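Putative NADH Oxidase (Clostridium acetobutylicum, PDB 3E10) binds flavin mononucleotide and, as a member of the nitroreductase family, probably works as an FMN-dependent oxidoreductase. Local coordinates at residues Arg9-Tyr14 with Ser150-Ile155; Lys17-Glu22 with Ala70-Val75; Arg29-Ala34 with Ala94-Asn99; Ile54-Asn59 with Lys127-Leu132. All coordinates share one frame; numbering follows the deposited sequence. Where two conformers were deposited one is given.

Contact 1. Residues Arg9-Tyr14 with Ser150-Ile155; sequences RSIRNY and SENKFI. With FMN (flavin mononucleotide), chain L.
The FMN phosphate site is tied to residues 150-155 through R9. NE of R9 donates to FMN O3P at 2.9 Å, and NH2 of R9 to FMN O1P at 2.8 Å. The remaining terminal nitrogen, R9 NH1, donates to K153 O at 2.8 Å, within the guanidinium plane. The arginine chain is bent at chi2 (-86°) and again at chi3 (67°), which brings NE to the phosphate. I155 crosses this chain obliquely. Its CB lies over one face of the guanidinium, toward the rim, and its CD1 is 3.6 Å from R9 CD. R9 N donates to N152 OD1 at 3.2 Å, on a lone pair of that oxygen. Water 1 links the same oxygen to R9 O. N152 ND2 is held by L109 O. I11 CD1 packs 3.6 Å from N152 OD1. S10 N and OG add bonds to the phosphate, while R12 bonds to O2 and N1 of the flavin. Both segments are loops. Residues 9-14 lie between helix 4-7 and helix 21-32, and I11 pairs by backbone with A111 of strand 110-115. Residues 150-155 follow strand 136-145, and F154 touches helix 4-7.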
# COMPACT_ATOMS: atom_id res chain seq x y z
N ARG B 9 -4.35 -2.39 13.14
CA ARG B 9 -5.72 -1.89 13.13
C ARG B 9 -5.71 -0.37 12.96
O ARG B 9 -4.75 0.31 13.33
CB ARG B 9 -6.46 -2.24 14.44
CG ARG B 9 -6.67 -3.73 14.69
CD ARG B 9 -7.91 -4.30 14.06
NE ARG B 9 -7.91 -4.33 12.59
CZ ARG B 9 -7.35 -5.30 11.88
NH1 ARG B 9 -6.71 -6.32 12.45
NH2 ARG B 9 -7.41 -5.23 10.56
N SER B 10 -6.83 0.18 12.49
CA SER B 10 -7.01 1.62 12.55
C SER B 10 -7.35 2.03 13.98
O SER B 10 -8.40 1.67 14.52
CB SER B 10 -8.14 2.05 11.60
OG SER B 10 -7.73 1.96 10.25
N ILE B 11 -6.44 2.78 14.59
CA ILE B 11 -6.57 3.26 15.95
C ILE B 11 -6.73 4.77 15.90
O ILE B 11 -5.91 5.46 15.29
CB ILE B 11 -5.36 2.80 16.82
CG1 ILE B 11 -5.45 1.24 17.00
CG2 ILE B 11 -5.36 3.56 18.18
CD1 ILE B 11 -4.34 0.61 17.81
N ARG B 12 -7.84 5.25 16.50
CA ARG B 12 -8.35 6.60 16.30
C ARG B 12 -8.39 7.46 17.55
O ARG B 12 -8.87 8.59 17.51
CB ARG B 12 -9.73 6.54 15.68
CG ARG B 12 -9.72 5.87 14.29
CD ARG B 12 -11.12 5.88 13.67
NE ARG B 12 -11.12 5.43 12.29
CZ ARG B 12 -11.33 4.19 11.89
NH1 ARG B 12 -11.61 3.21 12.75
NH2 ARG B 12 -11.29 3.90 10.60
N ASN B 13 -7.79 6.95 18.64
CA ASN B 13 -7.82 7.62 19.92
C ASN B 13 -6.51 7.28 20.62
O ASN B 13 -6.13 6.12 20.63
CB ASN B 13 -9.04 7.12 20.69
CG ASN B 13 -9.32 7.88 21.95
OD1 ASN B 13 -9.01 9.07 22.06
ND2 ASN B 13 -9.92 7.20 22.92
N TYR B 14 -5.85 8.28 21.19
CA TYR B 14 -4.49 8.14 21.69
C TYR B 14 -4.31 8.73 23.07
O TYR B 14 -5.01 9.68 23.49
CB TYR B 14 -3.47 8.83 20.75
CG TYR B 14 -3.76 8.54 19.30
CD1 TYR B 14 -3.39 7.33 18.74
CD2 TYR B 14 -4.44 9.45 18.52
CE1 TYR B 14 -3.71 7.02 17.43
CE2 TYR B 14 -4.77 9.16 17.22
CZ TYR B 14 -4.40 7.96 16.66
OH TYR B 14 -4.74 7.75 15.33
N SER B 150 -8.14 1.07 22.52
CA SER B 150 -8.20 0.22 21.33
C SER B 150 -6.86 -0.47 21.21
O SER B 150 -5.92 -0.07 21.85
CB SER B 150 -8.43 1.04 20.06
OG SER B 150 -9.57 1.84 20.17
N GLU B 151 -6.79 -1.50 20.39
CA GLU B 151 -5.63 -2.36 20.27
C GLU B 151 -5.34 -2.71 18.84
O GLU B 151 -6.25 -2.81 18.04
CB GLU B 151 -5.94 -3.73 20.89
CG GLU B 151 -6.05 -3.79 22.37
CD GLU B 151 -6.43 -5.20 22.78
OE1 GLU B 151 -7.59 -5.57 22.64
OE2 GLU B 151 -5.54 -5.96 23.20
N ASN B 152 -4.07 -2.98 18.58
CA ASN B 152 -3.65 -3.75 17.41
C ASN B 152 -3.98 -5.18 17.85
O ASN B 152 -3.45 -5.68 18.85
CB ASN B 152 -2.20 -3.52 17.11
CG ASN B 152 -1.90 -2.11 16.61
OD1 ASN B 152 -2.54 -1.64 15.66
ND2 ASN B 152 -0.92 -1.43 17.24
N LYS B 153 -5.00 -5.74 17.21
CA LYS B 153 -5.44 -7.11 17.43
C LYS B 153 -5.95 -7.67 16.11
O LYS B 153 -6.26 -6.91 15.20
CB LYS B 153 -6.58 -7.16 18.46
CG LYS B 153 -7.93 -6.64 17.96
CD LYS B 153 -9.00 -6.71 19.07
CE LYS B 153 -10.31 -6.11 18.62
NZ LYS B 153 -11.26 -5.92 19.76
N PHE B 154 -6.06 -8.98 16.03
CA PHE B 154 -6.43 -9.66 14.80
C PHE B 154 -7.94 -9.67 14.64
O PHE B 154 -8.65 -10.32 15.41
CB PHE B 154 -5.87 -11.09 14.82
CG PHE B 154 -6.18 -11.93 13.61
CD1 PHE B 154 -6.11 -11.42 12.33
CD2 PHE B 154 -6.45 -13.27 13.75
CE1 PHE B 154 -6.35 -12.20 11.22
CE2 PHE B 154 -6.70 -14.06 12.64
CZ PHE B 154 -6.63 -13.52 11.37
N ILE B 155 -8.43 -8.92 13.64
CA ILE B 155 -9.80 -9.04 13.14
C ILE B 155 -9.63 -9.77 11.80
O ILE B 155 -8.98 -9.28 10.89
CB ILE B 155 -10.52 -7.69 12.94
CG1 ILE B 155 -10.68 -6.97 14.29
CG2 ILE B 155 -11.82 -7.88 12.23
CD1 ILE B 155 -11.28 -5.57 14.17
N1 FMN L . -10.34 6.03 8.61
C2 FMN L . -10.81 7.20 9.15
O2 FMN L . -11.18 7.22 10.33
N3 FMN L . -10.84 8.33 8.38
C4 FMN L . -10.51 8.34 7.04
O4 FMN L . -10.56 9.41 6.38
C4A FMN L . -10.02 7.16 6.49
N5 FMN L . -9.61 7.14 5.18
C5A FMN L . -9.07 5.97 4.67
C6 FMN L . -8.65 5.97 3.34
C7 FMN L . -8.09 4.83 2.76
C7M FMN L . -7.58 4.86 1.37
C8 FMN L . -7.94 3.68 3.55
C8M FMN L . -7.13 2.49 3.03
C9 FMN L . -8.37 3.70 4.89
C9A FMN L . -8.95 4.82 5.45
N10 FMN L . -9.40 4.85 6.77
C10 FMN L . -9.91 6.02 7.31
C1' FMN L . -9.25 3.65 7.62
C2' FMN L . -10.34 2.62 7.28
O2' FMN L . -11.63 3.02 7.75
C3' FMN L . -9.98 1.27 7.91
O3' FMN L . -8.81 0.80 7.27
C4' FMN L . -11.10 0.22 7.82
O4' FMN L . -12.22 0.59 8.63
C5' FMN L . -10.66 -1.19 8.23
O5' FMN L . -10.21 -1.22 9.59
P FMN L . -8.70 -1.62 9.92
O1P FMN L . -8.39 -2.93 9.24
O2P FMN L . -7.80 -0.55 9.39
O3P FMN L . -8.67 -1.74 11.43
O HOH W 1 -2.45 0.85 14.53
O HOH W 2 -7.43 3.80 21.18

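Contact 2. Residues Lys17-Glu22 with Ala70-Val75; sequences KKVEKE and APLAIV
V19 lays its CG2 methyl across P71 and L72. This methyl is 4.1 Å from P71 CG and 4.0 Å from L72 CB. V19 meets each of these side chains at about a right angle. CG1 stands anti to the backbone N (chi1 178°) and faces L72 CD2 at 4.1 Å. The leucine therefore meets V19 through both CB and CD2. The P71 ring also packs against backbone, with its CG 3.4 Å from K17 O. K18 runs past the proline in the opposite direction, and its CD comes to 4.2 Å from P71 CB.

The polar links are made by water. Water 4 accepts from V19 N and donates to P71 O, at 2.9 Å in both cases. Water 3 accepts from K18 NZ and donates to the same P71 O. The proline carbonyl thus takes two water protons.

E20 is the N-cap residue of helix 21-32, and L72 begins strand 72-79. The contact therefore joins the approach to that helix to the start of a central strand. I24 of the helix touches both V19 and L72. V47 of strand 43-48 also touches L72.

The chemistry is divided. The side chains of V19, P71 and L72 are buried and meet through carbon alone. Water joins V19 N and the ammonium of the exposed K18 to the P71 carbonyl, in place of direct polar bonds.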
# COMPACT_ATOMS: atom_id res chain seq x y z
N LYS B 17 1.00 10.69 25.66
CA LYS B 17 2.42 10.39 25.56
C LYS B 17 2.96 10.72 24.17
O LYS B 17 2.40 10.29 23.17
CB LYS B 17 2.63 8.89 25.86
CG LYS B 17 4.07 8.40 25.75
CD LYS B 17 4.23 6.95 26.22
CE LYS B 17 5.71 6.54 26.24
NZ LYS B 17 6.60 7.41 27.10
N LYS B 18 4.07 11.43 24.12
CA LYS B 18 4.72 11.72 22.86
C LYS B 18 5.32 10.47 22.23
O LYS B 18 5.75 9.54 22.92
CB LYS B 18 5.81 12.80 23.04
CG LYS B 18 5.30 14.06 23.73
CD LYS B 18 4.06 14.63 23.05
CE LYS B 18 3.67 16.00 23.61
NZ LYS B 18 2.43 16.52 22.95
N VAL B 19 5.36 10.44 20.90
CA VAL B 19 6.01 9.36 20.19
C VAL B 19 7.50 9.69 20.18
O VAL B 19 7.91 10.77 19.76
CB VAL B 19 5.48 9.22 18.75
CG1 VAL B 19 6.21 8.13 18.03
CG2 VAL B 19 3.94 8.93 18.75
N GLU B 20 8.29 8.74 20.66
CA GLU B 20 9.73 8.93 20.78
C GLU B 20 10.34 9.28 19.43
O GLU B 20 9.94 8.71 18.39
CB GLU B 20 10.40 7.67 21.33
CG GLU B 20 10.04 7.34 22.81
CD GLU B 20 8.80 6.46 22.99
OE1 GLU B 20 7.95 6.38 22.08
OE2 GLU B 20 8.67 5.86 24.09
N LYS B 21 11.33 10.17 19.45
CA LYS B 21 12.02 10.59 18.23
C LYS B 21 12.50 9.39 17.43
O LYS B 21 12.40 9.41 16.21
CB LYS B 21 13.20 11.53 18.53
CG LYS B 21 12.78 12.82 19.18
CD LYS B 21 11.94 13.73 18.31
CE LYS B 21 11.91 15.13 18.95
NZ LYS B 21 10.69 15.86 18.58
N GLU B 22 13.03 8.36 18.09
CA GLU B 22 13.54 7.21 17.37
C GLU B 22 12.44 6.46 16.62
O GLU B 22 12.68 5.92 15.54
CB GLU B 22 14.30 6.26 18.29
CG GLU B 22 13.52 5.59 19.33
N ALA B 70 -4.12 13.01 18.80
CA ALA B 70 -2.86 12.46 18.33
C ALA B 70 -1.68 13.33 18.74
O ALA B 70 -1.72 14.55 18.53
CB ALA B 70 -2.88 12.34 16.79
N PRO B 71 -0.63 12.74 19.32
CA PRO B 71 0.59 13.49 19.54
C PRO B 71 1.52 13.61 18.34
O PRO B 71 2.54 14.31 18.42
CB PRO B 71 1.31 12.65 20.59
CG PRO B 71 0.90 11.23 20.23
CD PRO B 71 -0.54 11.39 19.92
N LEU B 72 1.19 12.91 17.25
CA LEU B 72 2.00 12.93 16.05
C LEU B 72 1.07 12.85 14.85
O LEU B 72 0.11 12.07 14.86
CB LEU B 72 2.93 11.71 16.01
CG LEU B 72 3.84 11.52 14.79
CD1 LEU B 72 4.83 12.65 14.65
CD2 LEU B 72 4.57 10.18 14.89
N ALA B 73 1.37 13.65 13.85
CA ALA B 73 0.73 13.50 12.53
C ALA B 73 1.79 13.51 11.46
O ALA B 73 2.78 14.26 11.56
CB ALA B 73 -0.27 14.65 12.27
N ILE B 74 1.60 12.67 10.43
CA ILE B 74 2.51 12.66 9.28
C ILE B 74 1.66 12.92 8.04
O ILE B 74 0.76 12.13 7.73
CB ILE B 74 3.30 11.33 9.15
CG1 ILE B 74 4.00 10.98 10.47
CG2 ILE B 74 4.30 11.42 7.96
CD1 ILE B 74 4.66 9.56 10.51
N VAL B 75 1.92 14.04 7.37
CA VAL B 75 1.26 14.35 6.11
C VAL B 75 2.09 13.76 4.96
O VAL B 75 3.26 14.08 4.84
CB VAL B 75 1.05 15.86 5.92
CG1 VAL B 75 0.21 16.18 4.64
CG2 VAL B 75 0.39 16.50 7.15
O HOH W 3 2.77 16.28 20.28
O HOH W 4 4.82 12.88 19.39

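Contact 3. Residues Arg29-Ala34 with Ala94-Asn99; sequences RAAMQA and AAAAEN
The N99 carboxamide meets the A30 carbonyl edge-on: A30 O lies close to the amide plane of N99, 10° out of it. ND2 donates to this oxygen at 3.0 Å, with an N-H...O angle of 159°. The carbonyl group is approached from both faces. ND2 comes from above its plane, 35° out of it. Q33 N reaches the same oxygen at 3.2 Å from the opposite face. The first torsion of N99 sets CG, the carbon that bears ND2, beside the backbone N. CB of N99 itself sits 3.3 Å from A30 O. ND2 also gives a proton to water 5, which lies near Q33 O. That carbonyl accepts as well from R8 of the second subunit.

Most of the remaining packing is between alanines. A31 and A96 approach to 4.3 Å between their CA atoms. A34 CB, just past helix 21-32, packs onto the backbone of helix 89-106, 3.5 Å from A96 N. It also touches A96 CB at 4.0 Å and A95 CB at 4.1 Å. A96 CB in turn lies 3.6 Å from A31 O.

Helix 21-32 ends here against the middle of helix 89-106, and F45 of strand 43-48 touches A31. The methyl side chains allow the two backbones to come very close. Within this buried interface N99 supplies the direct polar link, and it uses a carbonyl at the end of helix 21-32.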
# COMPACT_ATOMS: atom_id res chain seq x y z
N ARG B 29 11.50 5.94 7.82
CA ARG B 29 12.31 4.97 7.14
C ARG B 29 11.45 3.89 6.49
O ARG B 29 11.70 3.49 5.34
CB ARG B 29 13.34 4.35 8.11
CG ARG B 29 14.49 5.28 8.43
CD ARG B 29 15.50 4.61 9.38
NE ARG B 29 16.59 5.53 9.72
CZ ARG B 29 17.64 5.80 8.95
NH1 ARG B 29 17.80 5.19 7.76
NH2 ARG B 29 18.55 6.66 9.37
N ALA B 30 10.44 3.41 7.20
CA ALA B 30 9.56 2.36 6.66
C ALA B 30 8.84 2.87 5.41
O ALA B 30 8.78 2.16 4.39
CB ALA B 30 8.56 1.86 7.71
N ALA B 31 8.32 4.09 5.47
CA ALA B 31 7.65 4.70 4.32
C ALA B 31 8.54 4.69 3.08
O ALA B 31 8.13 4.33 1.97
CB ALA B 31 7.26 6.13 4.66
N MSE B 32 9.80 5.07 3.29
CA MSE B 32 10.73 5.27 2.17
C MSE B 32 11.30 3.98 1.60
O MSE B 32 11.99 4.02 0.58
CB MSE B 32 11.81 6.28 2.49
CG MSE B 32 11.20 7.63 2.77
SE MSE B 32 12.46 9.10 2.83
CE MSE B 32 12.08 9.78 4.62
N GLN B 33 11.02 2.84 2.24
CA GLN B 33 11.32 1.53 1.69
C GLN B 33 10.22 0.97 0.80
O GLN B 33 10.36 -0.14 0.27
CB GLN B 33 11.61 0.53 2.81
CG GLN B 33 12.85 0.80 3.59
CD GLN B 33 14.11 0.87 2.77
OE1 GLN B 33 14.81 1.90 2.77
NE2 GLN B 33 14.40 -0.20 2.03
N ALA B 34 9.15 1.71 0.58
CA ALA B 34 8.07 1.22 -0.27
C ALA B 34 8.49 1.06 -1.72
O ALA B 34 9.39 1.76 -2.21
CB ALA B 34 6.87 2.15 -0.17
N ALA B 94 0.27 4.99 -1.49
CA ALA B 94 -0.50 4.03 -0.71
C ALA B 94 0.41 2.94 -0.13
O ALA B 94 0.24 2.51 1.01
CB ALA B 94 -1.63 3.44 -1.62
N ALA B 95 1.39 2.50 -0.93
CA ALA B 95 2.33 1.49 -0.44
C ALA B 95 3.17 2.05 0.72
O ALA B 95 3.42 1.36 1.70
CB ALA B 95 3.22 1.00 -1.61
N ALA B 96 3.61 3.31 0.58
CA ALA B 96 4.32 3.99 1.66
C ALA B 96 3.46 4.11 2.93
O ALA B 96 3.93 3.88 4.04
CB ALA B 96 4.82 5.36 1.19
N ALA B 97 2.20 4.49 2.74
CA ALA B 97 1.28 4.62 3.88
C ALA B 97 1.12 3.30 4.61
O ALA B 97 1.17 3.24 5.84
CB ALA B 97 -0.11 5.12 3.38
N GLU B 98 0.95 2.22 3.84
CA GLU B 98 0.77 0.91 4.44
C GLU B 98 2.04 0.53 5.20
O GLU B 98 1.94 -0.05 6.28
CB GLU B 98 0.40 -0.14 3.38
CG GLU B 98 0.17 -1.58 3.93
CD GLU B 98 -0.98 -1.70 4.94
OE1 GLU B 98 -1.63 -0.70 5.27
OE2 GLU B 98 -1.21 -2.85 5.43
N ASN B 99 3.21 0.84 4.64
CA ASN B 99 4.43 0.57 5.40
C ASN B 99 4.46 1.32 6.74
O ASN B 99 4.91 0.79 7.77
CB ASN B 99 5.68 0.91 4.61
CG ASN B 99 6.09 -0.18 3.64
OD1 ASN B 99 5.35 -1.16 3.39
ND2 ASN B 99 7.28 -0.01 3.06
O HOH W 5 9.19 -2.12 1.80

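Contact 4. Residues Ile54-Asn59 with Lys127-Leu132; sequences IDKLSN and KEMFNL
This is an apolar contact between the ends of two helices, near the protein surface, where L57 of helix 51-57 meets M129 and F130 at the end of helix 120-129. L57 CD1 is the leucine atom that meets both M129 and F130. It lies near the plane of the F130 ring, at the edge, 3.8 Å from CE2 and 4.1 Å from CZ. The leucine and phenylalanine side chains cross at about a right angle. The same methyl is 4.0 Å from SE of M129, a selenomethionine. L57 CG is anti to its backbone N (chi1 -178°), which puts the carbon that carries CD1 on the side of M129 and F130.

The M129 chain is extended beyond CG and ends beside K56 and N59. The selenomethionine was deposited in two conformers, so the place of its methyl is not firm. In the conformer given, CE is 3.9 Å from N59 CB. CE also lies by K56 O, but that very close approach is doubtful. Water 6 lies between K56 NZ and M129 O; K56 also has two conformers, so this bridge is uncertain too.

A Schellman motif ends helix 120-129. L132 N donates to K127 O at 2.9 Å, and N131 N makes a weak bond to E128 O. N131 is the C-prime residue, with phi at 42°.

Both helix ends rest on the antiparallel sheet. L57 packs on A73 and V75 of strand 72-79 and on V141 of strand 136-145. F130 covers V75 as well and reaches I46 of strand 43-48.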
# COMPACT_ATOMS: atom_id res chain seq x y z
N ILE B 54 -1.66 20.25 15.00
CA ILE B 54 -2.31 18.95 14.81
C ILE B 54 -3.83 19.09 14.95
O ILE B 54 -4.61 18.58 14.14
CB ILE B 54 -1.74 17.88 15.74
CG1 ILE B 54 -0.26 17.61 15.47
CG2 ILE B 54 -2.51 16.56 15.63
CD1 ILE B 54 0.46 16.79 16.61
N ASP B 55 -4.28 19.83 15.96
CA ASP B 55 -5.71 20.03 16.16
C ASP B 55 -6.32 20.81 14.97
O ASP B 55 -7.42 20.49 14.49
CB ASP B 55 -5.95 20.75 17.50
CG ASP B 55 -7.37 20.57 18.01
OD1 ASP B 55 -7.71 19.48 18.51
OD2 ASP B 55 -8.14 21.54 17.92
N LYS B 56 -5.62 21.81 14.49
CA LYS B 56 -6.04 22.57 13.32
C LYS B 56 -6.19 21.64 12.12
O LYS B 56 -7.13 21.76 11.34
CB LYS B 56 -5.01 23.66 13.00
CG LYS B 56 -5.30 24.47 11.74
CD LYS B 56 -4.19 25.48 11.44
CE LYS B 56 -4.42 26.19 10.12
NZ LYS B 56 -3.54 27.39 10.01
N LEU B 57 -5.24 20.73 11.99
CA LEU B 57 -5.19 19.81 10.87
C LEU B 57 -6.41 18.88 10.85
O LEU B 57 -6.86 18.46 9.76
CB LEU B 57 -3.86 19.05 10.92
CG LEU B 57 -3.57 18.05 9.79
CD1 LEU B 57 -3.45 18.74 8.43
CD2 LEU B 57 -2.30 17.24 10.16
N SER B 58 -7.00 18.60 12.02
CA SER B 58 -8.24 17.79 12.08
C SER B 58 -9.37 18.37 11.26
O SER B 58 -10.30 17.66 10.92
CB SER B 58 -8.72 17.61 13.53
OG SER B 58 -9.25 18.80 14.06
N ASN B 59 -9.28 19.66 10.93
CA ASN B 59 -10.34 20.31 10.16
C ASN B 59 -10.29 20.01 8.67
O ASN B 59 -11.19 20.42 7.92
CB ASN B 59 -10.27 21.84 10.35
CG ASN B 59 -10.56 22.26 11.79
OD1 ASN B 59 -11.48 21.75 12.41
ND2 ASN B 59 -9.74 23.16 12.33
N LYS B 127 -3.57 21.76 0.91
CA LYS B 127 -2.80 22.72 0.14
C LYS B 127 -2.79 24.08 0.80
O LYS B 127 -1.73 24.70 0.91
CB LYS B 127 -3.32 22.86 -1.30
CG LYS B 127 -2.90 21.69 -2.20
CD LYS B 127 -3.43 21.78 -3.61
CE LYS B 127 -3.15 20.48 -4.37
N GLU B 128 -3.96 24.53 1.26
CA GLU B 128 -4.11 25.85 1.88
C GLU B 128 -3.43 25.92 3.26
O GLU B 128 -2.73 26.88 3.58
CB GLU B 128 -5.61 26.17 1.99
CG GLU B 128 -6.19 26.62 0.63
CD GLU B 128 -7.72 26.78 0.55
OE1 GLU B 128 -8.40 26.75 1.60
OE2 GLU B 128 -8.23 26.90 -0.58
N MSE B 129 -3.59 24.86 4.04
CA MSE B 129 -3.03 24.83 5.39
C MSE B 129 -1.51 24.93 5.39
O MSE B 129 -0.93 25.57 6.25
CB MSE B 129 -3.49 23.57 6.12
CG MSE B 129 -4.94 23.64 6.54
SE MSE B 129 -5.57 21.87 7.11
CE MSE B 129 -6.96 22.32 8.27
N PHE B 130 -0.87 24.27 4.43
CA PHE B 130 0.57 24.27 4.32
C PHE B 130 1.13 25.16 3.20
O PHE B 130 2.33 25.17 2.97
CB PHE B 130 1.03 22.81 4.13
CG PHE B 130 0.74 21.94 5.34
CD1 PHE B 130 1.51 22.07 6.48
CD2 PHE B 130 -0.32 21.04 5.32
CE1 PHE B 130 1.22 21.31 7.60
CE2 PHE B 130 -0.60 20.26 6.44
CZ PHE B 130 0.17 20.38 7.56
N ASN B 131 0.25 25.95 2.57
CA ASN B 131 0.59 26.79 1.42
C ASN B 131 1.48 26.08 0.43
O ASN B 131 2.56 26.54 0.11
CB ASN B 131 1.19 28.12 1.86
CG ASN B 131 1.29 29.08 0.71
OD1 ASN B 131 0.38 29.13 -0.12
ND2 ASN B 131 2.43 29.80 0.61
N LEU B 132 1.03 24.93 -0.04
CA LEU B 132 1.89 24.11 -0.87
C LEU B 132 2.06 24.67 -2.27
O LEU B 132 1.12 25.19 -2.85
CB LEU B 132 1.30 22.68 -0.99
CG LEU B 132 1.16 21.93 0.33
CD1 LEU B 132 0.49 20.59 0.09
CD2 LEU B 132 2.53 21.79 1.01
O HOH W 6 -1.76 27.05 8.23

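Contact 1 lies on the FMN itself. Contact 3 comes near it: the side chain of A95 is about 5 Å from a bound FMN. Contact 4 is farther out: the side chain of L57 is about 12 Å from a bound FMN. Contact 2 touches two of the others. Y14 CD2 of contact 1 is 3.4 Å from A70 CA, and L57 CD2 of contact 4 is 3.9 Å from A73 CB. Contacts 2 and 3 use opposite ends of helix 21-32, with centres about 17 Å apart. Contacts 1 and 3 meet across the dimer: Q33 NE2 bonds to I155 O of the second subunit. Contacts 3 and 4 lie on opposite sides of the chain's centre.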